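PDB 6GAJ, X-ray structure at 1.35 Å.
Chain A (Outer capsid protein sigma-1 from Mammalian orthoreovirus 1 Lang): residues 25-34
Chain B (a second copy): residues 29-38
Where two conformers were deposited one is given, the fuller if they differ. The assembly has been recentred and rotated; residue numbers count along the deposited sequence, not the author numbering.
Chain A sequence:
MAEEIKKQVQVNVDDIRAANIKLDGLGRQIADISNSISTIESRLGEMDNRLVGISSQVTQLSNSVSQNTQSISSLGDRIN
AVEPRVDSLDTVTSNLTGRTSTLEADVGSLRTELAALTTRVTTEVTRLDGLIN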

# COMPACT_ATOMS: atom_id res chain seq x y z
N GLY A 25 -5.51 -1.01 63.42
CA GLY A 25 -4.93 -1.87 62.39
C GLY A 25 -5.78 -1.89 61.13
O GLY A 25 -5.25 -1.75 60.02
N LEU A 26 -7.10 -1.99 61.30
CA LEU A 26 -7.99 -1.97 60.15
C LEU A 26 -7.92 -0.62 59.45
O LEU A 26 -7.95 -0.62 58.20
N GLY A 27 -7.83 0.49 60.18
CA GLY A 27 -7.70 1.83 59.61
C GLY A 27 -6.49 1.90 58.70
O GLY A 27 -6.53 2.46 57.60
N ARG A 28 -5.35 1.33 59.17
CA ARG A 28 -4.11 1.34 58.37
C ARG A 28 -4.27 0.44 57.15
O ARG A 28 -3.82 0.82 56.07
N GLN A 29 -4.93 -0.72 57.24
CA GLN A 29 -5.18 -1.59 56.11
C GLN A 29 -6.05 -0.84 55.08
O GLN A 29 -5.77 -0.94 53.87
N ILE A 30 -7.01 -0.06 55.51
CA ILE A 30 -7.86 0.67 54.58
C ILE A 30 -7.03 1.74 53.89
O ILE A 30 -7.21 1.96 52.68
N ALA A 31 -6.15 2.43 54.62
CA ALA A 31 -5.29 3.46 54.02
C ALA A 31 -4.42 2.84 52.94
O ALA A 31 -4.21 3.42 51.84
N ASP A 32 -3.92 1.64 53.19
CA ASP A 32 -3.08 0.96 52.22
C ASP A 32 -3.91 0.61 50.96
O ASP A 32 -3.45 0.80 49.82
N ILE A 33 -5.12 0.08 51.17
CA ILE A 33 -5.99 -0.25 50.05
C ILE A 33 -6.33 1.04 49.26
O ILE A 33 -6.35 0.99 48.02
N SER A 34 -6.57 2.15 49.91
CA SER A 34 -6.81 3.42 49.20
C SER A 34 -5.61 3.78 48.33
O SER A 34 -5.80 4.24 47.18
N GLN B 29 -14.78 -8.05 55.01
CA GLN B 29 -15.02 -7.16 53.87
C GLN B 29 -13.66 -6.71 53.36
O GLN B 29 -13.44 -6.71 52.15
N ILE B 30 -12.75 -6.32 54.23
CA ILE B 30 -11.44 -5.83 53.79
C ILE B 30 -10.63 -6.91 53.11
O ILE B 30 -9.98 -6.65 52.07
N ALA B 31 -10.63 -8.13 53.69
CA ALA B 31 -9.86 -9.23 53.12
C ALA B 31 -10.36 -9.50 51.73
O ALA B 31 -9.54 -9.61 50.77
N ASP B 32 -11.69 -9.49 51.54
CA ASP B 32 -12.22 -9.79 50.22
C ASP B 32 -11.87 -8.69 49.25
O ASP B 32 -11.59 -8.97 48.09
N ILE B 33 -11.90 -7.45 49.68
CA ILE B 33 -11.53 -6.37 48.79
C ILE B 33 -10.08 -6.51 48.40
O ILE B 33 -9.76 -6.29 47.22
N SER B 34 -9.15 -6.77 49.37
CA SER B 34 -7.72 -6.89 49.03
C SER B 34 -7.53 -7.94 47.92
O SER B 34 -6.78 -7.74 46.92
N ASN B 35 -8.26 -9.06 48.06
CA ASN B 35 -8.13 -10.16 47.12
C ASN B 35 -8.65 -9.72 45.75
O ASN B 35 -8.05 -10.08 44.73
N SER B 36 -9.75 -8.96 45.72
CA SER B 36 -10.37 -8.49 44.47
C SER B 36 -9.50 -7.45 43.75
O SER B 36 -9.46 -7.43 42.49
N ILE B 37 -8.72 -6.66 44.51
CA ILE B 37 -7.84 -5.71 43.85
C ILE B 37 -6.69 -6.50 43.16
O ILE B 37 -6.28 -6.15 42.05
N SER B 38 -6.21 -7.59 43.77
CA SER B 38 -5.20 -8.44 43.10
C SER B 38 -5.76 -8.97 41.76
O SER B 38 -5.06 -8.97 40.73

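Packing between two helices of the sigma-1 outer capsid protein, chain A residues 25-34 and chain B residues 29-38, two copies of one sequence in an assembly of three chains. The helices run nearly parallel, their N-to-C directions 22° apart, and their axes come no closer than 11.0 Å. At that spacing the backbones do not touch, and side chains must fill the gap; together the two stretches bury 312 Å². The register is close to level at one end, where Ile A30 CA lies 7.5 Å from Ile B30 CA, and shifted by one residue further along, where Ile A33 CA lies 6.9 Å from Ser B34 CA.

Ile B30 covers the most surface, 109 Å². Its CA-to-CB bond points toward chain A, and its side chain, with chi1 m and chi2 t, enters as a knob a hole formed by Leu A26, Gln A29, Ile A30 and Ile A33. The delta methyl reaches Leu A26 and Ile A30: Ile B30 CD1 is 4.0 Å from Leu A26 CG and 4.1 Å from Ile A30 CG1. The gamma methyl meets Ile A33 and Gln A29: Ile B30 CG2 is 3.8 Å from Ile A33 CD1 and 3.2 Å from Gln A29 OE1. Leu A26 (chi1 m, chi2 p) leaves its own backbone sideways to chain B and still forms one wall of the pocket. Ile A30, also m and t, starts sideways as well, but the end of its side chain comes nearer to chain B, which lets it touch the knob.

Ile A33 is the main contributor from chain A, with 84 Å² covered. It points toward chain B in the same m, t rotamer and touches three isoleucines there. Ile A33 CD1 lies between Ile B30 and Ile B33, 3.8 Å from Ile B30 CG2 and 4.1 Å from Ile B33 CG2; Ile A33 CG2 lies 4.0 Å from Ile B33 CG2 and 3.7 Å from Ile B37 CD1. Ile B33 and Ile B37 both point toward chain A, again with chi1 m and chi2 t. Ile B30, Ile B33 and Ile B37 are spaced by three and then four residues, so they fall along one side of the helix, and Ile A33 touches all three.

Gln A29 borders this apolar contact from an exposed position. It points toward chain B with chi1 m, chi2 t and chi3 at 50°, and its amide oxygen rests against the CG2 methyl of Ile B30, which offers it no donor. No hydrogen bond crosses between the stretches, so the direct contact rests on shape and apolar burial. Within chain B, in the conformer given, Ser B36, with chi1 p, donates from OG to Ile B33 O at 2.7 Å, a bond within its own helix. Asp A32, Asp B32 and Asn B35 make no contact across the pair, and neither Gly A25 nor Gly A27 takes part.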

# COMPACT_ATOMS: atom_id res chain seq x y z
CB LEU A 26 -9.44 -2.25 60.64
CG LEU A 26 -9.87 -3.72 60.79
CD1 LEU A 26 -9.10 -4.61 61.70
CD2 LEU A 26 -11.40 -3.88 60.99
CB ARG A 28 -2.88 0.96 59.23
CG ARG A 28 -2.49 2.04 60.25
CD ARG A 28 -1.16 1.69 60.93
NE ARG A 28 -1.28 0.51 61.82
CZ ARG A 28 -1.56 0.54 63.14
NH1 ARG A 28 -1.79 1.69 63.75
NH2 ARG A 28 -1.61 -0.60 63.84
CB GLN A 29 -5.89 -2.88 56.49
CG GLN A 29 -5.11 -3.89 57.28
CD GLN A 29 -5.94 -5.11 57.61
OE1 GLN A 29 -6.57 -5.72 56.75
NE2 GLN A 29 -5.91 -5.53 58.87
CB ILE A 30 -9.02 1.30 55.39
CG1 ILE A 30 -10.01 0.18 55.74
CG2 ILE A 30 -9.69 2.47 54.60
CD1 ILE A 30 -11.01 0.57 56.87
CB ALA A 31 -4.42 4.10 55.11
CB ASP A 32 -2.43 -0.28 52.83
CG ASP A 32 -1.56 -1.05 51.86
OD1 ASP A 32 -0.50 -0.50 51.45
OD2 ASP A 32 -1.94 -2.19 51.50
CB ILE A 33 -7.26 -0.93 50.57
CG1 ILE A 33 -6.98 -2.38 50.98
CG2 ILE A 33 -8.36 -0.88 49.50
CD1 ILE A 33 -8.11 -3.01 51.90
CB SER A 34 -7.11 4.52 50.18
OG SER A 34 -8.42 4.34 50.68
CB GLN B 29 -15.83 -5.90 54.23
CG GLN B 29 -17.30 -6.10 54.61
CD GLN B 29 -17.98 -4.78 54.93
OE1 GLN B 29 -17.87 -3.80 54.19
NE2 GLN B 29 -18.77 -4.76 56.00
CB ILE B 30 -10.67 -5.34 55.08
CG1 ILE B 30 -11.26 -4.00 55.50
CG2 ILE B 30 -9.12 -5.21 54.82
CD1 ILE B 30 -10.87 -3.61 56.94
CB ALA B 31 -10.04 -10.47 53.98
CB ASP B 32 -13.73 -10.01 50.31
CG ASP B 32 -14.14 -11.27 51.05
OD1 ASP B 32 -13.25 -12.11 51.34
OD2 ASP B 32 -15.33 -11.38 51.40
CB ILE B 33 -11.82 -5.01 49.53
CG1 ILE B 33 -13.29 -4.66 49.42
CG2 ILE B 33 -10.92 -3.85 48.97
CD1 ILE B 33 -13.68 -3.51 50.41
CB SER B 34 -6.95 -7.32 50.27
OG SER B 34 -5.58 -7.41 49.90
CB ASN B 35 -8.88 -11.39 47.65
CG ASN B 35 -8.26 -11.89 48.92
OD1 ASN B 35 -7.10 -11.51 49.26
ND2 ASN B 35 -9.06 -12.65 49.71
CB SER B 36 -11.77 -7.94 44.74
OG SER B 36 -11.64 -6.62 45.25
CB ILE B 37 -7.33 -4.80 44.93
CG1 ILE B 37 -8.44 -3.76 45.25
CG2 ILE B 37 -5.94 -4.20 44.58
CD1 ILE B 37 -8.11 -3.00 46.45
CB SER B 38 -4.78 -9.62 43.98
OG SER B 38 -3.79 -10.43 43.34